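PDB 4WES: nitrogenase molybdenum-iron protein beta chain from Clostridium pasteurianum, which forms, with the alpha chain, the molybdenum-iron component of nitrogenase, which reduces dinitrogen to ammonia, and shares an [8Fe-7S] cluster with that chain. Local coordinates for residues R12-N18 with E371-D376; L94-D98 with K217-E221; D236-G242 with V259-R265. One frame throughout, in Å; residues are numbered along the deposited sequence.

Contact 1 (R12-N18 with E371-D376)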
loop_
_atom_site.group_PDB
_atom_site.type_symbol
_atom_site.label_atom_id
_atom_site.label_comp_id
_atom_site.label_asym_id
_atom_site.label_seq_id
_atom_site.Cartn_x
_atom_site.Cartn_y
_atom_site.Cartn_z
ATOM N N ARG B 12 -17.649 -30.112 6.155
ATOM C CA ARG B 12 -17.146 -31.166 5.311
ATOM C C ARG B 12 -16.275 -32.093 6.128
ATOM O O ARG B 12 -15.562 -31.648 7.039
ATOM C CB ARG B 12 -16.303 -30.590 4.146
ATOM C CG ARG B 12 -17.139 -29.933 3.105
ATOM C CD ARG B 12 -16.314 -29.075 2.179
ATOM N NE ARG B 12 -15.946 -27.811 2.819
ATOM C CZ ARG B 12 -14.712 -27.351 3.004
ATOM N NH1 ARG B 12 -13.641 -28.013 2.571
ATOM N NH2 ARG B 12 -14.560 -26.198 3.617
ATOM N N LYS B 13 -16.313 -33.364 5.784
ATOM C CA LYS B 13 -15.483 -34.393 6.429
ATOM C C LYS B 13 -14.432 -34.970 5.478
ATOM O O LYS B 13 -13.554 -35.691 5.956
ATOM C CB LYS B 13 -16.357 -35.554 6.986
ATOM C CG LYS B 13 -17.433 -35.176 7.971
ATOM C CD LYS B 13 -18.222 -36.396 8.434
ATOM C CE LYS B 13 -19.427 -35.988 9.265
ATOM N NZ LYS B 13 -19.947 -37.093 10.118
ATOM N N ALA B 14 -14.562 -34.767 4.176
ATOM C CA ALA B 14 -13.711 -35.457 3.212
ATOM C C ALA B 14 -13.131 -34.556 2.130
ATOM O O ALA B 14 -11.952 -34.693 1.771
ATOM C CB ALA B 14 -14.458 -36.627 2.597
ATOM N N LEU B 15 -13.957 -33.676 1.586
ATOM C CA LEU B 15 -13.524 -32.834 0.469
ATOM C C LEU B 15 -12.842 -31.582 0.980
ATOM O O LEU B 15 -13.441 -30.764 1.661
ATOM C CB LEU B 15 -14.771 -32.434 -0.327
ATOM C CG LEU B 15 -14.520 -31.634 -1.573
ATOM C CD1 LEU B 15 -13.865 -32.446 -2.672
ATOM C CD2 LEU B 15 -15.845 -31.069 -2.097
ATOM N N ARG B 16 -11.551 -31.455 0.637
ATOM C CA ARG B 16 -10.751 -30.277 0.978
ATOM C C ARG B 16 -10.857 -29.297 -0.196
ATOM O O ARG B 16 -10.696 -29.690 -1.340
ATOM C CB ARG B 16 -9.328 -30.730 1.217
ATOM C CG ARG B 16 -8.318 -29.631 1.501
ATOM C CD ARG B 16 -8.591 -28.830 2.746
ATOM N NE ARG B 16 -8.515 -29.676 3.939
ATOM C CZ ARG B 16 -9.151 -29.438 5.071
ATOM N NH1 ARG B 16 -9.999 -28.426 5.188
ATOM N NH2 ARG B 16 -8.975 -30.243 6.115
ATOM N N ILE B 17 -11.099 -28.024 0.127
ATOM C CA ILE B 17 -11.314 -27.016 -0.890
ATOM C C ILE B 17 -10.438 -25.820 -0.549
ATOM O O ILE B 17 -10.526 -25.293 0.539
ATOM C CB ILE B 17 -12.800 -26.553 -0.956
ATOM C CG1 ILE B 17 -13.771 -27.731 -1.070
ATOM C CG2 ILE B 17 -12.970 -25.565 -2.095
ATOM C CD1 ILE B 17 -15.236 -27.334 -0.922
ATOM N N ASN B 18 -9.596 -25.384 -1.502
ATOM C CA ASN B 18 -8.890 -24.110 -1.333
ATOM C C ASN B 18 -8.047 -24.117 -0.050
ATOM O O ASN B 18 -8.276 -23.342 0.893
ATOM C CB ASN B 18 -9.841 -22.929 -1.384
ATOM C CG ASN B 18 -10.518 -22.770 -2.726
ATOM O OD1 ASN B 18 -10.289 -23.545 -3.648
ATOM N ND2 ASN B 18 -11.360 -21.749 -2.833
ATOM N N GLU B 371 -6.731 -27.172 10.554
ATOM C CA GLU B 371 -7.146 -27.894 9.367
ATOM C C GLU B 371 -8.456 -27.328 8.801
ATOM O O GLU B 371 -9.301 -28.054 8.290
ATOM C CB GLU B 371 -7.169 -29.400 9.553
ATOM C CG GLU B 371 -5.809 -29.984 9.884
ATOM C CD GLU B 371 -5.859 -31.474 9.975
ATOM O OE1 GLU B 371 -5.657 -32.166 8.956
ATOM O OE2 GLU B 371 -6.152 -31.962 11.064
ATOM N N GLY B 372 -8.586 -26.013 8.857
ATOM C CA GLY B 372 -9.625 -25.312 8.094
ATOM C C GLY B 372 -9.024 -24.820 6.780
ATOM O O GLY B 372 -7.819 -24.889 6.560
ATOM N N ASP B 373 -9.909 -24.327 5.906
ATOM C CA ASP B 373 -9.452 -23.877 4.599
ATOM C C ASP B 373 -10.097 -22.544 4.209
ATOM O O ASP B 373 -10.877 -21.962 4.975
ATOM C CB ASP B 373 -9.628 -24.999 3.557
ATOM C CG ASP B 373 -11.052 -25.509 3.447
ATOM O OD1 ASP B 373 -11.993 -24.691 3.500
ATOM O OD2 ASP B 373 -11.213 -26.729 3.248
ATOM N N PHE B 374 -9.712 -22.008 3.052
ATOM C CA PHE B 374 -10.243 -20.723 2.598
ATOM C C PHE B 374 -11.729 -20.792 2.281
ATOM O O PHE B 374 -12.383 -19.763 2.255
ATOM C CB PHE B 374 -9.479 -20.219 1.370
ATOM C CG PHE B 374 -8.123 -19.594 1.637
ATOM C CD1 PHE B 374 -8.006 -18.239 1.841
ATOM C CD2 PHE B 374 -6.964 -20.355 1.686
ATOM C CE1 PHE B 374 -6.790 -17.639 2.036
ATOM C CE2 PHE B 374 -5.729 -19.769 1.901
ATOM C CZ PHE B 374 -5.655 -18.405 2.089
ATOM N N PHE B 375 -12.250 -21.982 1.976
ATOM C CA PHE B 375 -13.695 -22.116 1.760
ATOM C C PHE B 375 -14.430 -21.938 3.075
ATOM O O PHE B 375 -15.435 -21.194 3.124
ATOM C CB PHE B 375 -13.963 -23.471 1.084
ATOM C CG PHE B 375 -15.361 -23.651 0.559
ATOM C CD1 PHE B 375 -15.661 -23.434 -0.769
ATOM C CD2 PHE B 375 -16.374 -24.103 1.386
ATOM C CE1 PHE B 375 -16.922 -23.650 -1.273
ATOM C CE2 PHE B 375 -17.648 -24.302 0.876
ATOM C CZ PHE B 375 -17.920 -24.103 -0.453
ATOM N N ASP B 376 -13.942 -22.575 4.134
ATOM C CA ASP B 376 -14.524 -22.349 5.472
ATOM C C ASP B 376 -14.594 -20.871 5.806
ATOM O O ASP B 376 -15.638 -20.357 6.218
ATOM C CB ASP B 376 -13.668 -23.004 6.543
ATOM C CG ASP B 376 -13.734 -24.533 6.561
ATOM O OD1 ASP B 376 -14.841 -25.107 6.424
ATOM O OD2 ASP B 376 -12.663 -25.139 6.814
HETATM O O HOH W 1 -15.507 -27.819 6.529
HETATM O O HOH W 2 -6.191 -31.125 6.490
HETATM O O HOH W 3 -12.304 -27.774 6.835
HETATM O O HOH W 4 -12.120 -19.529 -0.905
#

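Contact 2 (L94-D98 with K217-E221)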
loop_
_atom_site.group_PDB
_atom_site.type_symbol
_atom_site.label_atom_id
_atom_site.label_comp_id
_atom_site.label_asym_id
_atom_site.label_seq_id
_atom_site.Cartn_x
_atom_site.Cartn_y
_atom_site.Cartn_z
ATOM N N LEU B 94 28.129 -31.892 -13.026
ATOM C CA LEU B 94 27.641 -30.748 -13.771
ATOM C C LEU B 94 27.544 -29.509 -12.942
ATOM O O LEU B 94 27.746 -28.415 -13.480
ATOM C CB LEU B 94 26.267 -31.024 -14.374
ATOM C CG LEU B 94 26.178 -32.006 -15.511
ATOM C CD1 LEU B 94 24.716 -32.183 -15.929
ATOM C CD2 LEU B 94 27.004 -31.539 -16.703
ATOM N N TYR B 95 27.111 -29.642 -11.681
ATOM C CA TYR B 95 26.698 -28.495 -10.898
ATOM C C TYR B 95 27.511 -28.245 -9.642
ATOM O O TYR B 95 27.384 -27.181 -9.041
ATOM C CB TYR B 95 25.198 -28.622 -10.583
ATOM C CG TYR B 95 24.349 -28.765 -11.849
ATOM C CD1 TYR B 95 24.434 -27.824 -12.866
ATOM C CD2 TYR B 95 23.546 -29.873 -12.043
ATOM C CE1 TYR B 95 23.708 -27.963 -14.038
ATOM C CE2 TYR B 95 22.786 -30.006 -13.209
ATOM C CZ TYR B 95 22.905 -29.056 -14.205
ATOM O OH TYR B 95 22.168 -29.177 -15.368
ATOM N N ASN B 96 28.314 -29.225 -9.227
ATOM C CA ASN B 96 29.295 -29.019 -8.168
ATOM C C ASN B 96 28.825 -28.253 -6.919
ATOM O O ASN B 96 29.492 -27.330 -6.474
ATOM C CB ASN B 96 30.535 -28.322 -8.744
ATOM C CG ASN B 96 31.715 -28.396 -7.817
ATOM O OD1 ASN B 96 31.898 -29.377 -7.089
ATOM N ND2 ASN B 96 32.531 -27.371 -7.852
ATOM N N PRO B 97 27.680 -28.647 -6.300
ATOM C CA PRO B 97 27.377 -28.097 -4.989
ATOM C C PRO B 97 28.409 -28.611 -3.977
ATOM O O PRO B 97 29.091 -29.608 -4.240
ATOM C CB PRO B 97 25.988 -28.674 -4.697
ATOM C CG PRO B 97 26.015 -29.991 -5.388
ATOM C CD PRO B 97 26.785 -29.760 -6.660
ATOM N N ASP B 98 28.467 -27.975 -2.806
ATOM C CA ASP B 98 29.279 -28.511 -1.698
ATOM C C ASP B 98 28.493 -29.566 -0.902
ATOM O O ASP B 98 29.081 -30.437 -0.254
ATOM C CB ASP B 98 29.764 -27.393 -0.786
ATOM C CG ASP B 98 30.812 -26.523 -1.437
ATOM O OD1 ASP B 98 31.364 -26.905 -2.485
ATOM O OD2 ASP B 98 31.073 -25.442 -0.885
ATOM N N LYS B 217 24.504 -16.704 -10.675
ATOM C CA LYS B 217 25.330 -17.421 -9.729
ATOM C C LYS B 217 24.437 -18.537 -9.166
ATOM O O LYS B 217 23.514 -18.295 -8.416
ATOM C CB LYS B 217 25.824 -16.453 -8.638
ATOM C CG LYS B 217 26.885 -16.959 -7.710
ATOM C CD LYS B 217 27.349 -15.860 -6.756
ATOM C CE LYS B 217 28.110 -16.487 -5.622
ATOM N NZ LYS B 217 29.563 -16.483 -6.000
ATOM N N MET B 218 24.736 -19.779 -9.529
ATOM C CA MET B 218 23.874 -20.882 -9.090
ATOM C C MET B 218 23.679 -20.978 -7.604
ATOM O O MET B 218 22.577 -21.173 -7.119
ATOM C CB MET B 218 24.370 -22.195 -9.654
ATOM C CG MET B 218 23.474 -23.346 -9.367
ATOM S SD MET B 218 23.863 -24.719 -10.504
ATOM C CE MET B 218 22.824 -25.835 -9.794
ATOM N N TYR B 219 24.805 -20.874 -6.885
ATOM C CA TYR B 219 24.819 -20.855 -5.422
ATOM C C TYR B 219 25.031 -19.426 -4.991
ATOM O O TYR B 219 26.152 -18.907 -5.059
ATOM C CB TYR B 219 25.885 -21.817 -4.857
ATOM C CG TYR B 219 25.754 -23.198 -5.454
ATOM C CD1 TYR B 219 24.623 -23.968 -5.216
ATOM C CD2 TYR B 219 26.690 -23.689 -6.323
ATOM C CE1 TYR B 219 24.439 -25.189 -5.827
ATOM C CE2 TYR B 219 26.536 -24.913 -6.927
ATOM C CZ TYR B 219 25.385 -25.664 -6.696
ATOM O OH TYR B 219 25.193 -26.866 -7.304
ATOM N N PRO B 220 23.961 -18.763 -4.541
ATOM C CA PRO B 220 24.118 -17.371 -4.200
ATOM C C PRO B 220 25.049 -17.164 -2.997
ATOM O O PRO B 220 25.385 -18.093 -2.257
ATOM C CB PRO B 220 22.668 -16.932 -3.885
ATOM C CG PRO B 220 21.808 -17.880 -4.668
ATOM C CD PRO B 220 22.543 -19.170 -4.539
ATOM N N GLU B 221 25.360 -15.898 -2.741
ATOM C CA GLU B 221 26.275 -15.557 -1.687
ATOM C C GLU B 221 25.801 -16.007 -0.286
ATOM O O GLU B 221 26.666 -16.330 0.564
ATOM C CB GLU B 221 26.491 -14.031 -1.692
ATOM C CG GLU B 221 27.074 -13.465 -2.970
ATOM C CD GLU B 221 28.589 -13.462 -3.012
ATOM O OE1 GLU B 221 29.142 -12.640 -3.780
ATOM O OE2 GLU B 221 29.212 -14.276 -2.296
#

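Contact 3 (D236-G242 with V259-R265)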
loop_
_atom_site.group_PDB
_atom_site.type_symbol
_atom_site.label_atom_id
_atom_site.label_comp_id
_atom_site.label_asym_id
_atom_site.label_seq_id
_atom_site.Cartn_x
_atom_site.Cartn_y
_atom_site.Cartn_z
ATOM N N ASP B 236 26.213 -22.188 23.055
ATOM C CA ASP B 236 25.757 -22.117 24.437
ATOM C C ASP B 236 24.286 -22.468 24.605
ATOM O O ASP B 236 23.864 -22.935 25.657
ATOM C CB ASP B 236 25.966 -20.715 24.968
ATOM C CG ASP B 236 27.428 -20.371 25.165
ATOM O OD1 ASP B 236 28.238 -21.274 25.525
ATOM O OD2 ASP B 236 27.771 -19.161 24.975
ATOM N N LEU B 237 23.487 -22.196 23.569
ATOM C CA LEU B 237 22.033 -22.188 23.659
ATOM C C LEU B 237 21.511 -22.154 22.240
ATOM O O LEU B 237 22.148 -21.550 21.364
ATOM C CB LEU B 237 21.548 -20.935 24.411
ATOM C CG LEU B 237 20.051 -20.732 24.602
ATOM C CD1 LEU B 237 19.434 -21.803 25.470
ATOM C CD2 LEU B 237 19.759 -19.342 25.144
ATOM N N THR B 238 20.331 -22.752 22.025
ATOM C CA THR B 238 19.575 -22.589 20.792
ATOM C C THR B 238 18.258 -21.886 21.115
ATOM O O THR B 238 17.530 -22.330 21.988
ATOM C CB THR B 238 19.289 -23.957 20.137
ATOM O OG1 THR B 238 20.518 -24.643 19.859
ATOM C CG2 THR B 238 18.462 -23.788 18.870
ATOM N N LEU B 239 17.959 -20.825 20.371
ATOM C CA LEU B 239 16.621 -20.221 20.408
ATOM C C LEU B 239 15.823 -20.768 19.239
ATOM O O LEU B 239 16.224 -20.643 18.069
ATOM C CB LEU B 239 16.700 -18.703 20.331
ATOM C CG LEU B 239 17.390 -18.031 21.521
ATOM C CD1 LEU B 239 17.370 -16.519 21.428
ATOM C CD2 LEU B 239 16.790 -18.488 22.849
ATOM N N SER B 240 14.696 -21.409 19.568
ATOM C CA SER B 240 13.785 -21.989 18.573
ATOM C C SER B 240 12.640 -21.007 18.372
ATOM O O SER B 240 11.827 -20.838 19.280
ATOM C CB SER B 240 13.264 -23.312 19.152
ATOM O OG SER B 240 12.327 -23.858 18.260
ATOM N N LEU B 241 12.602 -20.329 17.221
ATOM C CA LEU B 241 11.579 -19.329 16.985
ATOM C C LEU B 241 10.452 -19.970 16.208
ATOM O O LEU B 241 10.615 -20.299 15.020
ATOM C CB LEU B 241 12.123 -18.149 16.212
ATOM C CG LEU B 241 13.350 -17.440 16.786
ATOM C CD1 LEU B 241 13.664 -16.170 16.029
ATOM C CD2 LEU B 241 13.263 -17.137 18.266
ATOM N N GLY B 242 9.314 -20.155 16.862
ATOM C CA GLY B 242 8.168 -20.811 16.234
ATOM C C GLY B 242 8.266 -22.307 16.452
ATOM O O GLY B 242 8.998 -22.995 15.777
ATOM N N VAL B 259 23.292 -29.145 23.609
ATOM C CA VAL B 259 23.035 -27.712 23.589
ATOM C C VAL B 259 21.609 -27.470 24.069
ATOM O O VAL B 259 20.646 -27.902 23.416
ATOM C CB VAL B 259 23.200 -27.117 22.164
ATOM C CG1 VAL B 259 22.957 -25.624 22.192
ATOM C CG2 VAL B 259 24.565 -27.442 21.564
ATOM N N PRO B 260 21.429 -26.755 25.198
ATOM C CA PRO B 260 20.061 -26.496 25.657
ATOM C C PRO B 260 19.306 -25.583 24.711
ATOM O O PRO B 260 19.927 -24.872 23.907
ATOM C CB PRO B 260 20.236 -25.792 27.005
ATOM C CG PRO B 260 21.638 -25.358 27.043
ATOM C CD PRO B 260 22.428 -26.095 26.040
ATOM N N PHE B 261 17.979 -25.597 24.787
ATOM C CA PHE B 261 17.206 -24.726 23.930
ATOM C C PHE B 261 16.102 -24.049 24.696
ATOM O O PHE B 261 15.664 -24.509 25.744
ATOM C CB PHE B 261 16.668 -25.476 22.700
ATOM C CG PHE B 261 15.527 -26.406 22.986
ATOM C CD1 PHE B 261 15.749 -27.662 23.522
ATOM C CD2 PHE B 261 14.220 -26.015 22.721
ATOM C CE1 PHE B 261 14.699 -28.510 23.765
ATOM C CE2 PHE B 261 13.164 -26.858 22.978
ATOM C CZ PHE B 261 13.406 -28.101 23.505
ATOM N N LYS B 262 15.618 -22.960 24.103
ATOM C CA LYS B 262 14.436 -22.241 24.570
ATOM C C LYS B 262 13.518 -21.988 23.384
ATOM O O LYS B 262 13.981 -21.539 22.338
ATOM C CB LYS B 262 14.869 -20.918 25.191
ATOM C CG LYS B 262 13.803 -20.041 25.796
ATOM C CD LYS B 262 14.429 -18.966 26.675
ATOM C CE LYS B 262 13.393 -17.994 27.241
ATOM N NZ LYS B 262 12.195 -18.658 27.840
ATOM N N THR B 263 12.229 -22.242 23.564
ATOM C CA THR B 263 11.248 -22.022 22.529
ATOM C C THR B 263 10.621 -20.648 22.728
ATOM O O THR B 263 10.248 -20.292 23.842
ATOM C CB THR B 263 10.173 -23.107 22.586
ATOM O OG1 THR B 263 10.783 -24.378 22.363
ATOM C CG2 THR B 263 9.073 -22.865 21.525
ATOM N N LEU B 264 10.483 -19.900 21.635
ATOM C CA LEU B 264 9.899 -18.565 21.622
ATOM C C LEU B 264 8.879 -18.493 20.506
ATOM O O LEU B 264 8.952 -19.249 19.524
ATOM C CB LEU B 264 10.985 -17.519 21.361
ATOM C CG LEU B 264 12.045 -17.368 22.455
ATOM C CD1 LEU B 264 13.232 -16.567 21.932
ATOM C CD2 LEU B 264 11.454 -16.726 23.710
ATOM N N ARG B 265 7.915 -17.600 20.642
ATOM C CA ARG B 265 7.049 -17.290 19.523
ATOM C C ARG B 265 7.839 -16.597 18.408
ATOM O O ARG B 265 8.815 -15.871 18.658
ATOM C CB ARG B 265 5.986 -16.348 19.990
ATOM C CG ARG B 265 4.889 -17.037 20.681
ATOM C CD ARG B 265 3.724 -16.069 20.928
ATOM N NE ARG B 265 2.724 -16.871 21.517
ATOM C CZ ARG B 265 1.680 -16.441 22.161
ATOM N NH1 ARG B 265 1.504 -15.150 22.362
ATOM N NH2 ARG B 265 0.831 -17.319 22.638
HETATM O O HOH W 5 19.615 -27.040 20.967
#

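Contact 1 (R12-N18 with E371-D376)
Arg12 and Arg16 converge on Asp373, the N-cap of helix 374-383, in a salt-bridge network built on a capping box. From Asp373 CB, which packs against Ile17 O and Asn18 O, chi1 of 57° sets CG between the backbone N and the carbonyl carbon, turning the carboxylate to meet Asp376 N. Asp373 OD1 accepts from Asp376 N at 2.9 Å and also from Arg12 NH2 at 3.0 Å. Asp373 OD2 accepts from Arg12 NH1 at 2.8 Å, so Arg12 meets the carboxylate end-on with two nitrogens, both on syn lone pairs, the two planes only 21° apart. Arg16 NH1 also donates to Asp373 OD2 (2.8 Å), from above the carboxylate plane. Aspartate suits the place because its short chain can cap the helix and still offer both oxygens to arginines. Asp376 completes the box, its OD2 accepting from Asp373 N and pairing with Lys369, while its OD1 forms a salt bridge with Arg12 NH2. Arg16 NE turns to Asp109 of the alpha chain, and residues 16-17 pair with an alpha-chain strand, tying the network to that interface. Ile17 CD1 lies over the centre of the Phe375 ring in a CH-pi contact, 3.9 Å from the centroid.

Contact 2 (L94-D98 with K217-E221)
Tyr95 and Pro97 face Met218 and Tyr219 across backbones that stay well apart, the CA atoms of Pro97 and Tyr219 being 7.7 Å from each other, so side chains do the bridging. Tyr219 reaches across with its ring. With its CG anti to the carbonyl carbon (chi1 -51°), the ring extends to the C-terminal part of helix 81-95, where Tyr219 OH donates to Tyr95 O at 2.8 Å. The hydroxyl stands above the plane of that carbonyl, 60° out of it, while Tyr95 O lies at the edge of the Tyr219 ring. A tyrosine serves here because its long, stiff ring delivers a donor to a backbone carbonyl. Tyr219 OH also rests on the proline ring, 3.3 Å from Pro97 CB; Pro97 N has no hydrogen to give it. Asn96, with positive phi, makes the turn out of the helix that brings Pro97 to this spot. Met218, its chain extended, crosses Tyr95 at about a right angle. Met218 CE touches Tyr95 CB at 3.7 Å, and Met218 SD makes an oblique Met-aromatic contact, 4.9 Å from the centroid of the Tyr95 ring. The phenol OH of Tyr95 is bound by the alpha chain, at Ile47 O and His447 N. The contact thus joins the C-terminal part of helix 81-95 to the loop between strand 198-200 and helix 226-231, with Leu39 of strand 38-43 touching Pro97, Met218 and Tyr219.

Contact 3 (D236-G242 with V259-R265)
Gly242 N donates to Leu264 O at 2.8 Å, the shortest of five backbone bonds that join residues 238-242 and 260-264 in parallel register. The bond is nearly straight, 175° at the hydrogen. Gly242 stands at the N-cap of helix 243-257, and its backbone angles (phi 89°, psi 103°) call for glycine, since a CB would jam against the preceding carbonyl. The other bonds alternate in the usual parallel way: Thr238 N to Pro260 O, Lys262 N to Thr238 O, Ser240 N to Lys262 O and Leu264 N to Ser240 O. Leu239, Leu241, Lys262 and Leu264 share one face. Leu241 and Leu264 lie side by side with Leu241 CD2 3.7 Å from Leu264 CD1, and Leu264 CD1 also meets Leu239 CD2 at 4.1 Å; branched apolar chains suit a face covered by a helix. Lys262 offers its CB to Leu239 CD2, and its long chain leads the ammonium away. On the other face Thr238 OG1, set beside the backbone N, lies 3.5 Å from Val259 CG1. A water accepts from this OG1 and donates to Val259 O, while Asn173 also bonds the hydroxyl. Ser240, small and polar, bonds Asp247 through OG. This is a beta-alpha-beta crossover of the parallel sheet: helix 243-257 packs on the Thr238, Ser240 and Phe261 face, helix 270-284 on the leucine face, strand 172-175 flanks 237-241, and strand 261-264 is an outer strand, within this chain, of the sheet that also holds 172-175 and 198-200.

None of the three contacts touches another. Contact 1 joins the N-terminal segment to residues 371-376, so contacts 2 and 3 both fall within the chain it spans; its nearest atoms are about 17 Å from contact 3 and about 28 Å from contact 2. Contacts 2 and 3 follow one another in sequence, with nearest atoms about 20 Å apart. Contact 1 has the clearest relation to the cofactor: the Arg16 side chain lies about 11 Å from the [8Fe-7S] cluster and about 11 Å from the side chain of its ligand Cys23. Contacts 1 and 2 border the alpha chain, contact 3 does not, and both 2 and 3 lie away from the metal and cluster sites.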